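Local coordinates for protein putative prolyl-tRNA synthetase (Leishmania major, PDB 5XIL) that probably charges proline tRNA with L-proline in an ATP-dependent reaction, as a class II aminoacyl-tRNA synthetase, at residues V45-V49 / L264-I269; E187-P193 / H399-Y403. The contacts are given in a common frame with arbitrary orientation. Residue numbers count along the deposited sequence, not the author numbering.

Interaction 1: V45-V49 / L264-I269; sequences VWKCV and LSTRVI
In the catalytic core of this class II synthetase, the long helix 40-60, consistent with motif 1, packs on the strand-to-helix junction of motif 3, where strand 253-265 gives way to helix 267-276. Residues 45-49 are regular alpha-helix. Leu-264 and Ser-265 are extended, Thr-266 turns the chain, and Ser-265, with a p rotamer, caps the new helix by accepting a hydrogen bond at OG from Arg-267 N (3.1 Å). The CA atoms lie 6.8 Å apart for Trp-46 and Thr-266 and 7.1 Å for Val-45 and Ile-269.

No hydrogen bond crosses the interface; apolar side chains meet instead, and the indole also lies against backbone. The t rotamer of Trp-46 lays its ring along the junction: at the ring edge, Trp-46 CH2 is 3.6 Å from Leu-264 O. Trp-46 CZ3 is 3.9 Å from Leu-264 CD2. Val-45 and Val-49, both t, point toward the junction: Val-45 CG1 is 4.0 Å from Ile-269 CG1, Val-49 CG1 3.9 Å from Leu-264 CD2, and Val-49 CG2 4.3 Å from Val-268 CG2. Lys-47 turns from the junction to form a salt bridge with Glu-58 of the second subunit, so this helix also serves the dimer interface.

A CH-pi contact covers one face of the indole: Thr-266 CG2 stands 3.8 Å from the centroid of the Trp-46 six-membered ring, 22° off its normal.

Interaction 2: E187-P193 / H399-Y403; sequences EQLLAVP and HAQMY
Tyr-403 overlaps Ala-191 and Pro-193 where helix 387-412, the link from the anticodon-binding domain to the C-terminal zinc-binding domain, meets the C-terminal end of catalytic-core helix 168-189. That helix widens into a pi-type turn at 187-189, and Ala-191 leaves helical conformation with positive phi (60°), bringing its CA within 4.4 Å of Tyr-403 CA. Residues 399-403 are regular helix. Ala-191 CB packs 4.0 Å from Tyr-403 CB and 4.1 Å from Met-402 CB, while Pro-193 CB lies 3.9 Å from Tyr-403 CE1. Tyr-403 CA makes a CA-H...O contact with Ala-191 O (3.6 Å).

Polar links flank this packing. Glu-187, salt-bridged to Arg-196, reaches Tyr-403 through water 1, which is 2.7 Å from both Glu-187 OE2 and Tyr-403 OH. His-399 is t, its imidazole directed at the helix end: ND1 meets water 2 (2.8 Å), itself bonded to Leu-189 O (3.0 Å), and His-399 NE2 donates a weak hydrogen bond to Glu-187 O (3.1 Å, 122°).

Interactions 1 and 2, with centres 14 Å apart, form a continuous path from helix 40-60 through the core to the interdomain helix 387-412. They touch directly: Leu-190 packs against both segments of interaction 1, with CD1 3.7 Å from Val-268 CB and CD2 4.0 Å from Val-45 CG1, while Leu-189 CD1 is 3.9 Å from Val-49 CA. Thus one side of the end of helix 168-189 serves interaction 1 and another receives 399-403. Interaction 1 lies away from the metal sites; in interaction 2, the Pro-193 side chain is about 10 Å from those of the magnesium ligands Glu-219 and His-413 and about 13 Å from a bound magnesium ion.

Interaction 1: V45-V49 / L264-I269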
ATOM      1  N   VAL A  45      -8.538   7.497   3.916  1.00 11.35           N
ATOM      2  CA  VAL A  45      -7.531   8.530   4.240  1.00 10.45           C
ATOM      3  C   VAL A  45      -6.092   7.940   4.354  1.00 11.09           C
ATOM      4  O   VAL A  45      -5.183   8.456   3.787  1.00 10.56           O
ATOM      5  CB  VAL A  45      -7.919   9.325   5.498  1.00 11.02           C
ATOM      6  CG1 VAL A  45      -6.885  10.354   5.761  1.00 10.41           C
ATOM      7  CG2 VAL A  45      -9.292   9.939   5.333  1.00 11.38           C
ATOM      8  N   TRP A  46      -5.960   6.822   5.066  1.00 11.47           N
ATOM      9  CA  TRP A  46      -4.711   6.082   5.237  1.00 11.56           C
ATOM     10  C   TRP A  46      -4.241   5.569   3.894  1.00 12.06           C
ATOM     11  O   TRP A  46      -3.100   5.780   3.531  1.00 12.54           O
ATOM     12  CB  TRP A  46      -4.864   4.989   6.278  1.00 12.45           C
ATOM     13  CG  TRP A  46      -3.513   4.423   6.663  1.00 12.73           C
ATOM     14  CD1 TRP A  46      -3.092   3.180   6.411  1.00 13.86           C
ATOM     15  CD2 TRP A  46      -2.384   5.122   7.265  1.00 12.15           C
ATOM     16  NE1 TRP A  46      -1.778   3.019   6.862  1.00 15.21           N
ATOM     17  CE2 TRP A  46      -1.322   4.211   7.357  1.00 14.05           C
ATOM     18  CE3 TRP A  46      -2.169   6.417   7.686  1.00 12.34           C
ATOM     19  CZ2 TRP A  46      -0.073   4.551   7.923  1.00 14.80           C
ATOM     20  CZ3 TRP A  46      -0.966   6.754   8.265  1.00 12.37           C
ATOM     21  CH2 TRP A  46       0.073   5.836   8.374  1.00 13.39           C
ATOM     22  N   LYS A  47      -5.159   5.082   3.076  1.00 12.76           N
ATOM     23  CA  LYS A  47      -4.761   4.618   1.715  1.00 13.92           C
ATOM     24  C   LYS A  47      -4.112   5.767   0.923  1.00 11.80           C
ATOM     25  O   LYS A  47      -3.103   5.580   0.275  1.00 12.32           O
ATOM     26  CB  LYS A  47      -5.972   4.105   0.980  1.00 16.53           C
ATOM     27  CG  LYS A  47      -5.598   3.368  -0.230  1.00 22.80           C
ATOM     28  CD  LYS A  47      -6.883   3.062  -1.006  1.00 28.50           C
ATOM     29  CE  LYS A  47      -6.851   1.670  -1.606  1.00 32.38           C
ATOM     30  NZ  LYS A  47      -8.070   1.484  -2.458  1.00 35.60           N
ATOM     31  N   CYS A  48      -4.672   6.956   1.043  1.00 11.05           N
ATOM     32  CA  CYS A  48      -4.213   8.170   0.366  1.00 11.14           C
ATOM     33  C   CYS A  48      -2.843   8.566   0.862  1.00 10.84           C
ATOM     34  O   CYS A  48      -1.950   8.947   0.082  1.00 10.22           O
ATOM     35  CB  CYS A  48      -5.153   9.359   0.550  1.00 10.92           C
ATOM     36  SG  CYS A  48      -6.687   9.170  -0.372  1.00 12.45           S
ATOM     37  N   VAL A  49      -2.688   8.468   2.194  1.00 10.10           N
ATOM     38  CA  VAL A  49      -1.403   8.740   2.794  1.00 10.70           C
ATOM     39  C   VAL A  49      -0.331   7.766   2.338  1.00 11.12           C
ATOM     40  O   VAL A  49       0.842   8.157   1.992  1.00 13.05           O
ATOM     41  CB  VAL A  49      -1.487   8.774   4.330  1.00 10.18           C
ATOM     42  CG1 VAL A  49      -0.090   8.832   4.956  1.00 12.05           C
ATOM     43  CG2 VAL A  49      -2.369   9.921   4.776  1.00 10.44           C
ATOM     44  N   LEU A 264       5.408   8.025  10.835  1.00 11.44           N
ATOM     45  CA  LEU A 264       4.126   8.757  10.756  1.00 12.15           C
ATOM     46  C   LEU A 264       3.025   7.695  10.816  1.00 12.74           C
ATOM     47  O   LEU A 264       3.137   6.650  10.134  1.00 12.71           O
ATOM     48  CB  LEU A 264       4.057   9.544   9.453  1.00 13.15           C
ATOM     49  CG  LEU A 264       2.782  10.346   9.183  1.00 14.06           C
ATOM     50  CD1 LEU A 264       3.110  11.625   8.464  1.00 15.10           C
ATOM     51  CD2 LEU A 264       1.816   9.521   8.322  1.00 14.73           C
ATOM     52  N   SER A 265       1.988   7.933  11.613  1.00 11.70           N
ATOM     53  CA  SER A 265       0.972   6.929  11.906  1.00 11.22           C
ATOM     54  C   SER A 265      -0.462   7.443  11.615  1.00 11.46           C
ATOM     55  O   SER A 265      -0.622   8.572  11.247  1.00 11.28           O
ATOM     56  CB  SER A 265       1.047   6.552  13.361  1.00 11.34           C
ATOM     57  OG  SER A 265       0.464   7.528  14.218  1.00 12.51           O
ATOM     58  N   THR A 266      -1.447   6.591  11.878  1.00 12.35           N
ATOM     59  CA  THR A 266      -2.854   6.935  11.732  1.00 12.94           C
ATOM     60  C   THR A 266      -3.312   8.009  12.717  1.00 13.40           C
ATOM     61  O   THR A 266      -4.469   8.472  12.646  1.00 13.31           O
ATOM     62  CB  THR A 266      -3.713   5.692  11.901  1.00 13.16           C
ATOM     63  OG1 THR A 266      -3.188   4.926  12.955  1.00 13.42           O
ATOM     64  CG2 THR A 266      -3.657   4.906  10.634  1.00 13.05           C
ATOM     65  N   ARG A 267      -2.418   8.455  13.602  1.00 13.26           N
ATOM     66  CA  ARG A 267      -2.676   9.675  14.307  1.00 14.08           C
ATOM     67  C   ARG A 267      -3.036  10.851  13.355  1.00 13.49           C
ATOM     68  O   ARG A 267      -3.798  11.765  13.742  1.00 11.71           O
ATOM     69  CB  ARG A 267      -1.509  10.077  15.211  1.00 16.78           C
ATOM     70  CG  ARG A 267      -1.597  11.531  15.649  1.00 20.75           C
ATOM     71  CD  ARG A 267      -0.465  11.935  16.504  1.00 25.10           C
ATOM     72  NE  ARG A 267      -0.683  11.273  17.769  1.00 30.32           N
ATOM     73  CZ  ARG A 267       0.019  11.526  18.840  1.00 31.77           C
ATOM     74  NH1 ARG A 267       0.975  12.427  18.781  1.00 31.10           N
ATOM     75  NH2 ARG A 267      -0.261  10.869  19.957  1.00 35.22           N
ATOM     76  N   VAL A 268      -2.482  10.838  12.102  1.00 11.30           N
ATOM     77  CA  VAL A 268      -2.820  11.911  11.213  1.00 11.40           C
ATOM     78  C   VAL A 268      -4.335  12.009  11.025  1.00 11.78           C
ATOM     79  O   VAL A 268      -4.859  13.130  10.787  1.00 11.62           O
ATOM     80  CB  VAL A 268      -2.100  11.833   9.827  1.00 11.51           C
ATOM     81  CG1 VAL A 268      -0.587  11.764   9.935  1.00 10.86           C
ATOM     82  CG2 VAL A 268      -2.602  10.663   9.053  1.00 12.25           C
ATOM     83  N   ILE A 269      -5.042  10.893  11.081  1.00 12.23           N
ATOM     84  CA  ILE A 269      -6.464  10.905  10.833  1.00 11.91           C
ATOM     85  C   ILE A 269      -7.176  11.625  12.011  1.00 12.96           C
ATOM     86  O   ILE A 269      -8.087  12.406  11.814  1.00 10.98           O
ATOM     87  CB  ILE A 269      -7.043   9.463  10.655  1.00 12.24           C
ATOM     88  CG1 ILE A 269      -6.368   8.768   9.432  1.00 11.52           C
ATOM     89  CG2 ILE A 269      -8.562   9.487  10.598  1.00 13.01           C
ATOM     90  CD1 ILE A 269      -6.742   7.351   9.301  1.00 11.89           C
TER

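Interaction 2: E187-P193 / H399-Y403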
ATOM      1  N   GLU A 187      -0.182  19.182   5.235  1.00  9.67           N
ATOM      2  CA  GLU A 187      -0.576  20.400   4.514  1.00 12.15           C
ATOM      3  C   GLU A 187      -1.329  20.127   3.177  1.00 13.44           C
ATOM      4  O   GLU A 187      -2.421  20.713   2.924  1.00 12.83           O
ATOM      5  CB  GLU A 187       0.634  21.311   4.265  1.00 13.46           C
ATOM      6  CG  GLU A 187       1.245  21.949   5.485  1.00 14.56           C
ATOM      7  CD  GLU A 187       2.603  22.606   5.238  1.00 16.26           C
ATOM      8  OE1 GLU A 187       3.264  22.265   4.285  1.00 18.42           O
ATOM      9  OE2 GLU A 187       3.073  23.416   6.070  1.00 18.13           O
ATOM     10  N   GLN A 188      -0.730  19.262   2.370  1.00 12.22           N
ATOM     11  CA  GLN A 188      -1.163  19.048   0.991  1.00 14.40           C
ATOM     12  C   GLN A 188      -2.250  18.026   0.927  1.00 14.47           C
ATOM     13  O   GLN A 188      -3.154  18.179   0.105  1.00 18.03           O
ATOM     14  CB  GLN A 188      -0.007  18.659   0.102  1.00 15.09           C
ATOM     15  CG  GLN A 188       0.996  19.761   0.053  1.00 18.22           C
ATOM     16  CD  GLN A 188       2.163  19.416  -0.805  1.00 24.04           C
ATOM     17  OE1 GLN A 188       2.095  18.555  -1.716  1.00 31.64           O
ATOM     18  NE2 GLN A 188       3.263  20.056  -0.521  1.00 30.67           N
ATOM     19  N   LEU A 189      -2.228  16.992   1.782  1.00 12.73           N
ATOM     20  CA  LEU A 189      -3.337  16.034   1.791  1.00 12.43           C
ATOM     21  C   LEU A 189      -4.417  16.399   2.735  1.00 13.48           C
ATOM     22  O   LEU A 189      -5.593  16.276   2.415  1.00 10.75           O
ATOM     23  CB  LEU A 189      -2.912  14.601   2.058  1.00 13.94           C
ATOM     24  CG  LEU A 189      -2.322  13.791   0.958  1.00 15.98           C
ATOM     25  CD1 LEU A 189      -2.159  12.383   1.574  1.00 14.90           C
ATOM     26  CD2 LEU A 189      -3.251  13.651  -0.227  1.00 16.35           C
ATOM     27  N   LEU A 190      -4.069  16.808   3.971  1.00 10.74           N
ATOM     28  CA  LEU A 190      -5.070  16.872   4.984  1.00 10.36           C
ATOM     29  C   LEU A 190      -5.538  18.304   5.323  1.00  9.34           C
ATOM     30  O   LEU A 190      -6.344  18.467   6.196  1.00  9.21           O
ATOM     31  CB  LEU A 190      -4.524  16.182   6.259  1.00 11.66           C
ATOM     32  CG  LEU A 190      -3.981  14.776   6.103  1.00 11.73           C
ATOM     33  CD1 LEU A 190      -3.505  14.243   7.465  1.00 13.04           C
ATOM     34  CD2 LEU A 190      -4.949  13.839   5.421  1.00 12.15           C
ATOM     35  N   ALA A 191      -4.916  19.291   4.677  1.00  9.51           N
ATOM     36  CA  ALA A 191      -5.200  20.719   4.824  1.00 10.10           C
ATOM     37  C   ALA A 191      -4.992  21.179   6.283  1.00 11.00           C
ATOM     38  O   ALA A 191      -5.689  22.054   6.814  1.00 10.42           O
ATOM     39  CB  ALA A 191      -6.598  21.065   4.287  1.00 10.15           C
ATOM     40  N   VAL A 192      -4.030  20.508   6.950  1.00 10.86           N
ATOM     41  CA  VAL A 192      -3.716  20.809   8.356  1.00 10.42           C
ATOM     42  C   VAL A 192      -2.398  21.570   8.396  1.00 10.36           C
ATOM     43  O   VAL A 192      -1.424  21.089   7.888  1.00  9.17           O
ATOM     44  CB  VAL A 192      -3.545  19.476   9.159  1.00 11.02           C
ATOM     45  CG1 VAL A 192      -2.970  19.773  10.550  1.00 11.92           C
ATOM     46  CG2 VAL A 192      -4.876  18.730   9.250  1.00 11.40           C
ATOM     47  N   PRO A 193      -2.340  22.711   9.100  1.00 10.87           N
ATOM     48  CA  PRO A 193      -1.107  23.406   9.181  1.00 10.70           C
ATOM     49  C   PRO A 193      -0.231  22.825  10.303  1.00 11.22           C
ATOM     50  O   PRO A 193      -0.748  22.294  11.274  1.00 10.31           O
ATOM     51  CB  PRO A 193      -1.527  24.821   9.530  1.00 11.85           C
ATOM     52  CG  PRO A 193      -2.750  24.646  10.378  1.00 13.54           C
ATOM     53  CD  PRO A 193      -3.448  23.456   9.713  1.00 11.88           C
ATOM     54  N   HIS A 399     -10.079  22.715  -0.713  1.00 12.41           N
ATOM     55  CA  HIS A 399      -8.792  22.436  -0.037  1.00 12.60           C
ATOM     56  C   HIS A 399      -8.118  23.725   0.447  1.00 12.41           C
ATOM     57  O   HIS A 399      -7.731  23.853   1.651  1.00 11.06           O
ATOM     58  CB  HIS A 399      -7.803  21.712  -0.925  1.00 13.52           C
ATOM     59  CG  HIS A 399      -6.502  21.416  -0.251  1.00 13.06           C
ATOM     60  ND1 HIS A 399      -6.333  20.302   0.564  1.00 13.93           N
ATOM     61  CD2 HIS A 399      -5.360  22.132  -0.151  1.00 14.47           C
ATOM     62  CE1 HIS A 399      -5.114  20.326   1.082  1.00 12.93           C
ATOM     63  NE2 HIS A 399      -4.519  21.443   0.705  1.00 14.60           N
ATOM     64  N   ALA A 400      -7.972  24.669  -0.464  1.00 12.58           N
ATOM     65  CA  ALA A 400      -7.310  25.909  -0.165  1.00 12.35           C
ATOM     66  C   ALA A 400      -7.963  26.655   0.985  1.00 12.29           C
ATOM     67  O   ALA A 400      -7.262  27.209   1.851  1.00 11.23           O
ATOM     68  CB  ALA A 400      -7.175  26.824  -1.412  1.00 12.70           C
ATOM     69  N   GLN A 401      -9.264  26.728   0.979  1.00 11.76           N
ATOM     70  CA  GLN A 401      -9.978  27.436   1.984  1.00 12.57           C
ATOM     71  C   GLN A 401      -9.892  26.770   3.365  1.00 12.41           C
ATOM     72  O   GLN A 401      -9.767  27.425   4.376  1.00 11.55           O
ATOM     73  CB  GLN A 401     -11.412  27.653   1.519  1.00 15.05           C
ATOM     74  CG  GLN A 401     -11.486  28.568   0.296  1.00 19.32           C
ATOM     75  CD  GLN A 401     -12.896  28.923  -0.132  1.00 26.56           C
ATOM     76  OE1 GLN A 401     -13.702  29.277   0.662  1.00 39.34           O
ATOM     77  NE2 GLN A 401     -13.150  28.882  -1.404  1.00 32.81           N
ATOM     78  N   MET A 402      -9.978  25.455   3.372  1.00 10.82           N
ATOM     79  CA  MET A 402      -9.912  24.738   4.637  1.00 10.67           C
ATOM     80  C   MET A 402      -8.549  24.940   5.270  1.00 10.45           C
ATOM     81  O   MET A 402      -8.458  25.068   6.523  1.00 10.44           O
ATOM     82  CB  MET A 402     -10.140  23.218   4.400  1.00 10.97           C
ATOM     83  CG  MET A 402     -11.581  22.864   4.126  1.00 10.66           C
ATOM     84  SD  MET A 402     -11.825  21.108   3.826  1.00 11.93           S
ATOM     85  CE  MET A 402     -11.450  20.463   5.492  1.00 14.04           C
ATOM     86  N   TYR A 403      -7.519  24.868   4.451  1.00 11.10           N
ATOM     87  CA  TYR A 403      -6.132  25.042   4.907  1.00 11.23           C
ATOM     88  C   TYR A 403      -5.990  26.452   5.464  1.00 12.53           C
ATOM     89  O   TYR A 403      -5.462  26.648   6.569  1.00  9.85           O
ATOM     90  CB  TYR A 403      -5.137  24.737   3.831  1.00 10.89           C
ATOM     91  CG  TYR A 403      -3.737  25.005   4.276  1.00 12.24           C
ATOM     92  CD1 TYR A 403      -3.090  24.126   5.157  1.00 13.76           C
ATOM     93  CD2 TYR A 403      -3.095  26.182   3.938  1.00 13.28           C
ATOM     94  CE1 TYR A 403      -1.811  24.419   5.639  1.00 13.79           C
ATOM     95  CE2 TYR A 403      -1.862  26.515   4.474  1.00 14.22           C
ATOM     96  CZ  TYR A 403      -1.210  25.587   5.296  1.00 14.82           C
ATOM     97  OH  TYR A 403       0.026  25.869   5.794  1.00 15.27           O
TER
HETATM   98  O   HOH W   1       1.537  24.800   7.766  1.00 13.32           O
HETATM   99  O   HOH W   2      -7.660  17.811   0.921  1.00  9.56           O